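Local coordinates for TraM protein (Plasmid R64, PDB 3WZ3), which is probably an inner-membrane component of the plasmid's type IVB secretion machinery, represented here by its periplasmic fragment, which has an NTF2-like fold, at residues I116-V121 / M130-M135. Sequence-based numbering, arbitrary orientation.
Sequences ITIQRV and MEIRQM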
# COMPACT_ATOMS: atom_id res chain seq x y z
N ILE A 116 -3.27 -2.09 -7.14
CA ILE A 116 -3.72 -0.87 -6.50
C ILE A 116 -4.59 -0.11 -7.50
O ILE A 116 -4.15 0.14 -8.62
CB ILE A 116 -2.47 0.02 -6.20
CG1 ILE A 116 -1.50 -0.74 -5.28
CG2 ILE A 116 -2.87 1.36 -5.60
CD1 ILE A 116 -2.10 -1.03 -3.99
N THR A 117 -5.82 0.22 -7.14
CA THR A 117 -6.62 1.13 -7.94
C THR A 117 -6.69 2.48 -7.24
O THR A 117 -7.11 2.56 -6.07
CB THR A 117 -8.02 0.62 -8.25
OG1 THR A 117 -7.94 -0.55 -9.07
CG2 THR A 117 -8.79 1.67 -9.05
N ILE A 118 -6.25 3.51 -7.94
CA ILE A 118 -6.20 4.88 -7.44
C ILE A 118 -7.30 5.65 -8.14
O ILE A 118 -7.45 5.56 -9.37
CB ILE A 118 -4.85 5.51 -7.76
CG1 ILE A 118 -3.75 4.79 -6.99
CG2 ILE A 118 -4.86 7.01 -7.40
CD1 ILE A 118 -2.35 5.11 -7.46
N GLN A 119 -8.10 6.39 -7.38
CA GLN A 119 -9.12 7.25 -7.98
C GLN A 119 -8.84 8.71 -7.67
O GLN A 119 -8.22 9.04 -6.67
CB GLN A 119 -10.53 6.88 -7.49
CG GLN A 119 -10.75 7.13 -5.99
CD GLN A 119 -12.09 6.59 -5.50
OE1 GLN A 119 -12.85 5.99 -6.27
NE2 GLN A 119 -12.38 6.79 -4.23
N ARG A 120 -9.33 9.59 -8.54
CA ARG A 120 -9.26 11.02 -8.32
C ARG A 120 -10.16 11.43 -7.15
O ARG A 120 -11.21 10.82 -6.91
CB ARG A 120 -9.70 11.77 -9.58
CG ARG A 120 -8.66 11.82 -10.70
CD ARG A 120 -7.35 12.55 -10.29
NE ARG A 120 -7.66 13.73 -9.46
CZ ARG A 120 -8.11 14.88 -9.93
NH1 ARG A 120 -8.24 15.08 -11.25
NH2 ARG A 120 -8.40 15.85 -9.08
N VAL A 121 -9.74 12.50 -6.46
CA VAL A 121 -10.45 13.10 -5.34
C VAL A 121 -10.40 14.61 -5.56
O VAL A 121 -9.44 15.13 -6.11
CB VAL A 121 -9.72 12.79 -4.01
CG1 VAL A 121 -10.41 13.44 -2.83
CG2 VAL A 121 -9.67 11.28 -3.82
N MSE A 130 -5.81 12.41 -4.98
CA MSE A 130 -5.88 10.98 -5.24
C MSE A 130 -6.05 10.18 -3.96
O MSE A 130 -5.64 10.63 -2.88
CB MSE A 130 -4.59 10.52 -5.92
CG MSE A 130 -4.47 11.00 -7.36
SE MSE A 130 -2.81 10.43 -8.25
CE MSE A 130 -1.60 11.71 -7.44
N GLU A 131 -6.58 8.97 -4.10
CA GLU A 131 -6.58 8.01 -2.99
C GLU A 131 -6.71 6.61 -3.55
O GLU A 131 -7.29 6.39 -4.63
CB GLU A 131 -7.71 8.31 -2.00
CG GLU A 131 -9.07 7.99 -2.53
CD GLU A 131 -10.21 8.52 -1.68
OE1 GLU A 131 -9.94 9.10 -0.59
OE2 GLU A 131 -11.38 8.35 -2.08
N ILE A 132 -6.17 5.64 -2.83
CA ILE A 132 -6.29 4.24 -3.21
C ILE A 132 -7.65 3.70 -2.78
O ILE A 132 -7.95 3.65 -1.58
CB ILE A 132 -5.18 3.43 -2.53
CG1 ILE A 132 -3.81 3.89 -3.06
CG2 ILE A 132 -5.41 1.94 -2.75
CD1 ILE A 132 -2.61 3.34 -2.27
N ARG A 133 -8.46 3.27 -3.74
CA ARG A 133 -9.77 2.73 -3.41
C ARG A 133 -9.83 1.22 -3.33
O ARG A 133 -10.81 0.67 -2.83
CB ARG A 133 -10.84 3.22 -4.38
CG ARG A 133 -10.57 2.82 -5.80
CD ARG A 133 -11.77 3.09 -6.71
NE ARG A 133 -12.82 2.11 -6.55
CZ ARG A 133 -14.05 2.39 -6.13
NH1 ARG A 133 -14.38 3.64 -5.82
NH2 ARG A 133 -14.95 1.42 -6.00
N GLN A 134 -8.78 0.55 -3.80
CA GLN A 134 -8.70 -0.91 -3.72
C GLN A 134 -7.26 -1.35 -3.70
O GLN A 134 -6.45 -0.83 -4.47
CB GLN A 134 -9.43 -1.58 -4.89
CG GLN A 134 -9.57 -3.09 -4.69
CD GLN A 134 -10.47 -3.74 -5.71
OE1 GLN A 134 -11.42 -4.45 -5.36
NE2 GLN A 134 -10.17 -3.54 -6.97
N MSE A 135 -6.95 -2.29 -2.81
CA MSE A 135 -5.61 -2.88 -2.69
C MSE A 135 -5.77 -4.38 -2.58
O MSE A 135 -6.53 -4.87 -1.73
CB MSE A 135 -4.88 -2.37 -1.45
CG MSE A 135 -3.55 -3.05 -1.23
SE MSE A 135 -2.48 -2.22 0.21
CE MSE A 135 -1.58 -0.81 -0.77
O HOH W 1 -7.73 -2.91 -8.00
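The Q119 amide lies between E131 and R133 of the neighbouring antiparallel strand and bonds to both. Its NE2 gives a hydrogen to E131 OE2 at 2.8 Å, on the anti lone pair of that oxygen. Q119 and E131 run side by side, each with CG tucked between its own backbone N and carbonyl carbon (chi1 66° and 72°). R133 crosses Q119 at about a right angle. R133 NH1 reaches Q119 OE1 at 2.8 Å; the oxygen lies near the guanidinium plane, but the donor stands above the amide plane. K126 takes the other oxygen of E131 in a salt bridge, and V121 CG2 packs against E131 CD at 3.5 Å.

The hairpin of strands 110-120 and 130-139 has a classic beta bulge here. R133 and Q134 both face T117, whose O accepts from R133 N at 2.8 Å and only weakly from Q134 N. One water bridges T117 OG1 and Q134 NE2; T91 also bonds this hydroxyl.

I116, I118, M130, I132 and M135 form an apolar patch on the opposite face; all but I116 touch helix 7-22. The I116 and I132 side chains cross obliquely. I116 CD1 presses on the selenomethionine M135 CE at 3.3 Å, tighter than usual.

Both strands thus put apolar side chains on the helix side, and Q119, E131 and T117 on the other. The two hydrogen bonds of the Q119 amide probably fix its flip and link the opposite charges of E131 and R133.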